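Local coordinates for protein glycerate 2-kinase (Pyrococcus horikoshii, PDB 1X3L) that catalyses the ATP-dependent phosphorylation of D-glycerate to 2-phosphoglycerate, using magnesium as its cofactor, at residues A[388-394]-A[408-412]; A[73-77]-A[112-118]. All coordinates share one frame; numbering follows the deposited sequence.

Interaction 1: residues A[388-394]-A[408-412]; sequences KLREKGI and ALKKV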
# COMPACT_ATOMS: atom_id res chain seq x y z
N LYS A 388 10.45 -23.32 24.67
CA LYS A 388 10.48 -22.25 25.66
C LYS A 388 9.05 -21.99 26.12
O LYS A 388 8.81 -21.71 27.30
CB LYS A 388 11.11 -20.98 25.08
CG LYS A 388 12.63 -21.10 24.90
CD LYS A 388 13.25 -19.87 24.26
CE LYS A 388 14.76 -20.07 24.05
NZ LYS A 388 15.39 -18.93 23.32
N LEU A 389 8.10 -22.09 25.19
CA LEU A 389 6.69 -21.89 25.51
C LEU A 389 6.20 -23.02 26.42
O LEU A 389 5.49 -22.77 27.40
CB LEU A 389 5.86 -21.87 24.22
CG LEU A 389 6.02 -20.66 23.29
CD1 LEU A 389 5.43 -20.96 21.91
CD2 LEU A 389 5.34 -19.44 23.91
N ARG A 390 6.59 -24.25 26.10
CA ARG A 390 6.18 -25.40 26.89
C ARG A 390 6.81 -25.36 28.29
O ARG A 390 6.21 -25.82 29.26
CB ARG A 390 6.57 -26.69 26.17
CG ARG A 390 5.84 -26.88 24.84
CD ARG A 390 4.33 -26.85 25.04
NE ARG A 390 3.85 -28.03 25.77
CZ ARG A 390 2.77 -28.04 26.54
NH1 ARG A 390 2.04 -26.94 26.70
NH2 ARG A 390 2.42 -29.16 27.16
N GLU A 391 8.02 -24.81 28.39
CA GLU A 391 8.69 -24.71 29.67
C GLU A 391 7.94 -23.76 30.60
O GLU A 391 8.08 -23.84 31.82
CB GLU A 391 10.13 -24.22 29.50
CG GLU A 391 11.13 -25.33 29.31
CD GLU A 391 11.11 -26.30 30.48
OE1 GLU A 391 11.32 -25.85 31.63
OE2 GLU A 391 10.88 -27.51 30.25
N LYS A 392 7.16 -22.85 30.01
CA LYS A 392 6.39 -21.92 30.81
C LYS A 392 4.96 -22.42 30.94
O LYS A 392 4.06 -21.67 31.32
CB LYS A 392 6.42 -20.52 30.19
CG LYS A 392 7.79 -19.87 30.28
CD LYS A 392 7.74 -18.35 30.19
CE LYS A 392 9.12 -17.77 30.47
NZ LYS A 392 9.15 -16.28 30.47
N GLY A 393 4.77 -23.69 30.61
CA GLY A 393 3.45 -24.29 30.69
C GLY A 393 2.40 -23.65 29.79
O GLY A 393 1.22 -23.63 30.13
N ILE A 394 2.82 -23.12 28.65
CA ILE A 394 1.88 -22.49 27.72
C ILE A 394 1.36 -23.48 26.69
O ILE A 394 2.13 -24.16 26.02
CB ILE A 394 2.53 -21.30 26.98
CG1 ILE A 394 2.85 -20.18 27.98
CG2 ILE A 394 1.60 -20.79 25.89
CD1 ILE A 394 3.52 -18.97 27.36
N ALA A 408 1.45 -14.88 24.59
CA ALA A 408 2.37 -16.01 24.55
C ALA A 408 3.73 -15.56 24.02
O ALA A 408 4.76 -15.83 24.64
CB ALA A 408 1.81 -17.12 23.66
N LEU A 409 3.72 -14.87 22.89
CA LEU A 409 4.95 -14.38 22.28
C LEU A 409 5.70 -13.44 23.22
O LEU A 409 6.93 -13.44 23.25
CB LEU A 409 4.66 -13.66 20.97
CG LEU A 409 4.12 -14.52 19.81
CD1 LEU A 409 3.78 -13.63 18.62
CD2 LEU A 409 5.16 -15.58 19.42
N LYS A 410 4.95 -12.66 23.99
CA LYS A 410 5.52 -11.71 24.93
C LYS A 410 6.43 -12.35 25.97
O LYS A 410 7.39 -11.74 26.43
CB LYS A 410 4.40 -10.94 25.64
CG LYS A 410 4.90 -9.88 26.63
CD LYS A 410 3.75 -9.06 27.22
CE LYS A 410 2.94 -9.86 28.23
NZ LYS A 410 1.77 -9.08 28.75
N LYS A 411 6.13 -13.59 26.34
CA LYS A 411 6.89 -14.30 27.37
C LYS A 411 8.15 -15.02 26.90
O LYS A 411 8.98 -15.41 27.72
CB LYS A 411 5.98 -15.29 28.08
CG LYS A 411 4.74 -14.65 28.68
CD LYS A 411 3.91 -15.67 29.43
CE LYS A 411 2.69 -15.02 30.06
NZ LYS A 411 1.87 -16.04 30.78
N VAL A 412 8.30 -15.19 25.59
CA VAL A 412 9.46 -15.89 25.07
C VAL A 412 10.27 -15.03 24.08
O VAL A 412 11.00 -15.56 23.24
CB VAL A 412 9.05 -17.21 24.39
CG1 VAL A 412 8.49 -18.18 25.44
CG2 VAL A 412 8.01 -16.95 23.32
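Val412 and Leu389 make the apolar centre of a contact between two helix ends, where the C-terminus of helix 385-391 meets that of helix 405-411 within the MOFRL family region. The first helix finishes in a Schellman motif: Gly393, with positive phi, is its C-prime residue, Gly393 N bonds to Arg390 O, and Ile394 N turns back to Leu389 O at 3.0 Å. This reversal brings Ile394 round to Ala408, which Leu389 also touches through CD2. Leu389 O also accepts Lys392 N, the two donors arriving from opposite faces of its carbonyl plane.

The isopropyl group of Val412 meets Leu389 with both branches. Leu389 CD2 lies 3.7 Å from Val412 CG1, and Val412 CG2 is equally near, the two side chains crossing at about a right angle. On the flank of this pair, Lys388 CB touches Val412 CG1 at 3.9 Å, while the rest of that lysine runs off elsewhere. Beyond the turn, Ile394 sets CG2 against Ala408 CB, and its CD1 reaches Lys411 CD, 3.9 Å away. Leu349 of helix 343-351 backs both Leu389 and Ala408, and Val399 of helix 396-401 packs on Ile394 and Ala408, so the buried side of the joint continues into the surrounding helices.

Two polar details finish the arrangement. Arg390 NH1 donates to Ile394 O at 2.9 Å from above the carbonyl plane, tying the guanidinium to the chain just beyond the turn. Across the contact, Lys392 starts with CG beside its backbone N (chi1 -69°) and then stays extended, which carries its ammonium to the other helix end: NZ donates to Lys411 O at 2.9 Å, tilted 17° from the carbonyl plane.

Interaction 2: residues A[73-77]-A[112-118]; sequences VEDGV and ALSILNR
Glu74 reaches across to Arg118. CB sets off toward the helix with CG anti to the backbone N, and a bend at chi2 (56°) then turns the carboxylate to meet the guanidinium. CG lies over one face of the Arg118 guanidinium, 3.4 Å from Arg118 NH2. CD stays close to that same nitrogen, and at the tip OE2 takes a hydrogen bond from Arg118 NH2 at 2.8 Å, making a salt bridge; the N-H...O angle of 133° leaves this bond clearly bent. It is not a flat, two-pronged pairing: the planes of the two groups stand 63° apart, and the donor comes from above the carboxylate plane. Arg118 spans the gap with a chain extended from CG to NE.

The bridge lies beside the start of strand 75-81, in a six-stranded parallel sheet with the 3-2-1-4-5-6 strand order of a Rossmann-type alpha/beta domain. Helix 103-118 packs on this sheet, running nearly antiparallel to the strand; the axes of strand 75-77 and helix 112-118 approach to 8.2 Å. With an alanine at Glu74, the carboxylate and the CG over the guanidinium face are gone, and Arg118 would probably be left without its salt-bridge mate, the charge of Asp75 being more distant, and be freer to turn.

Further along, the contact becomes apolar. Ile115 CD1 presses on the glycine backbone, only 3.3 Å from Gly76 CA, and also meets Val77 CG1 at 3.8 Å. Tyr52 of the adjacent strand 51-56 touches both Ile115 and Glu74. Past Ile115, Val77 CG1 lies 4.3 Å from Ala112 CB.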
# COMPACT_ATOMS: atom_id res chain seq x y z
N VAL A 73 12.09 22.48 -8.02
CA VAL A 73 10.67 22.51 -8.34
C VAL A 73 10.12 23.93 -8.44
O VAL A 73 10.19 24.71 -7.49
CB VAL A 73 9.86 21.72 -7.28
CG1 VAL A 73 8.38 21.79 -7.60
CG2 VAL A 73 10.33 20.28 -7.25
N GLU A 74 9.57 24.25 -9.61
CA GLU A 74 8.99 25.56 -9.85
C GLU A 74 7.88 25.84 -8.86
O GLU A 74 7.81 26.92 -8.27
CB GLU A 74 8.44 25.63 -11.28
CG GLU A 74 7.74 26.94 -11.61
CD GLU A 74 8.62 28.15 -11.38
OE1 GLU A 74 9.80 28.11 -11.78
OE2 GLU A 74 8.13 29.15 -10.80
N ASP A 75 7.01 24.85 -8.67
CA ASP A 75 5.89 24.98 -7.75
C ASP A 75 5.11 23.67 -7.67
O ASP A 75 5.35 22.76 -8.46
CB ASP A 75 4.97 26.13 -8.20
CG ASP A 75 3.89 26.44 -7.18
OD1 ASP A 75 4.21 26.52 -5.97
OD2 ASP A 75 2.73 26.63 -7.58
N GLY A 76 4.20 23.59 -6.71
CA GLY A 76 3.40 22.39 -6.56
C GLY A 76 2.56 22.41 -5.30
O GLY A 76 2.50 23.42 -4.59
N VAL A 77 1.88 21.30 -5.04
CA VAL A 77 1.04 21.19 -3.85
C VAL A 77 1.08 19.76 -3.32
O VAL A 77 1.17 18.80 -4.08
CB VAL A 77 -0.43 21.57 -4.15
CG1 VAL A 77 -1.06 20.55 -5.10
CG2 VAL A 77 -1.22 21.65 -2.85
N ALA A 112 -4.33 21.71 -7.33
CA ALA A 112 -3.67 20.85 -8.31
C ALA A 112 -4.06 21.23 -9.74
O ALA A 112 -3.21 21.27 -10.63
CB ALA A 112 -4.01 19.39 -8.04
N LEU A 113 -5.34 21.52 -9.97
CA LEU A 113 -5.79 21.89 -11.31
C LEU A 113 -5.13 23.21 -11.72
O LEU A 113 -4.75 23.39 -12.88
CB LEU A 113 -7.31 22.06 -11.35
CG LEU A 113 -8.20 20.90 -10.89
CD1 LEU A 113 -9.57 21.06 -11.53
CD2 LEU A 113 -7.60 19.56 -11.28
N SER A 114 -5.00 24.12 -10.77
CA SER A 114 -4.37 25.41 -11.02
C SER A 114 -2.95 25.19 -11.54
O SER A 114 -2.53 25.83 -12.50
CB SER A 114 -4.34 26.23 -9.73
OG SER A 114 -3.55 27.39 -9.90
N ILE A 115 -2.23 24.28 -10.90
CA ILE A 115 -0.87 23.97 -11.28
C ILE A 115 -0.80 23.36 -12.68
O ILE A 115 0.09 23.68 -13.47
CB ILE A 115 -0.22 23.00 -10.27
CG1 ILE A 115 -0.06 23.71 -8.93
CG2 ILE A 115 1.12 22.49 -10.79
CD1 ILE A 115 0.38 22.81 -7.80
N LEU A 116 -1.75 22.47 -12.99
CA LEU A 116 -1.79 21.82 -14.29
C LEU A 116 -2.22 22.79 -15.39
O LEU A 116 -1.94 22.58 -16.57
CB LEU A 116 -2.73 20.62 -14.26
CG LEU A 116 -2.26 19.45 -13.39
CD1 LEU A 116 -3.31 18.35 -13.39
CD2 LEU A 116 -0.93 18.93 -13.92
N ASN A 117 -2.90 23.86 -15.00
CA ASN A 117 -3.32 24.85 -15.97
C ASN A 117 -2.10 25.66 -16.39
O ASN A 117 -1.97 26.07 -17.54
CB ASN A 117 -4.38 25.77 -15.37
CG ASN A 117 -4.89 26.79 -16.37
OD1 ASN A 117 -5.42 26.43 -17.42
ND2 ASN A 117 -4.73 28.07 -16.04
N ARG A 118 -1.19 25.86 -15.44
CA ARG A 118 0.03 26.62 -15.67
C ARG A 118 1.15 25.82 -16.35
O ARG A 118 1.95 26.37 -17.09
CB ARG A 118 0.55 27.18 -14.35
CG ARG A 118 1.89 27.89 -14.45
CD ARG A 118 2.42 28.28 -13.08
NE ARG A 118 3.77 28.81 -13.15
CZ ARG A 118 4.52 29.10 -12.09
NH1 ARG A 118 4.03 28.92 -10.87
NH2 ARG A 118 5.75 29.57 -12.25

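The two contacts belong to different halves of the molecule: interaction 1 joins helix ends in the MOFRL region, interaction 2 a strand and a helix in the DUF4147 region. Their centres are about 57 Å apart, on opposite sides of the chain's centre, and their nearest atoms remain about 40 Å from each other, so neither bears directly on the other. Along the chain they follow in series, 73-77 with 112-118 closing before 388-394 begins. Both lie away from Lys58, the probable substrate-binding residue by similarity. Lys58 follows the C-terminal end of strand 51-56, while interaction 2 sits at the N-terminal end of its parallel neighbour, strand 75-81.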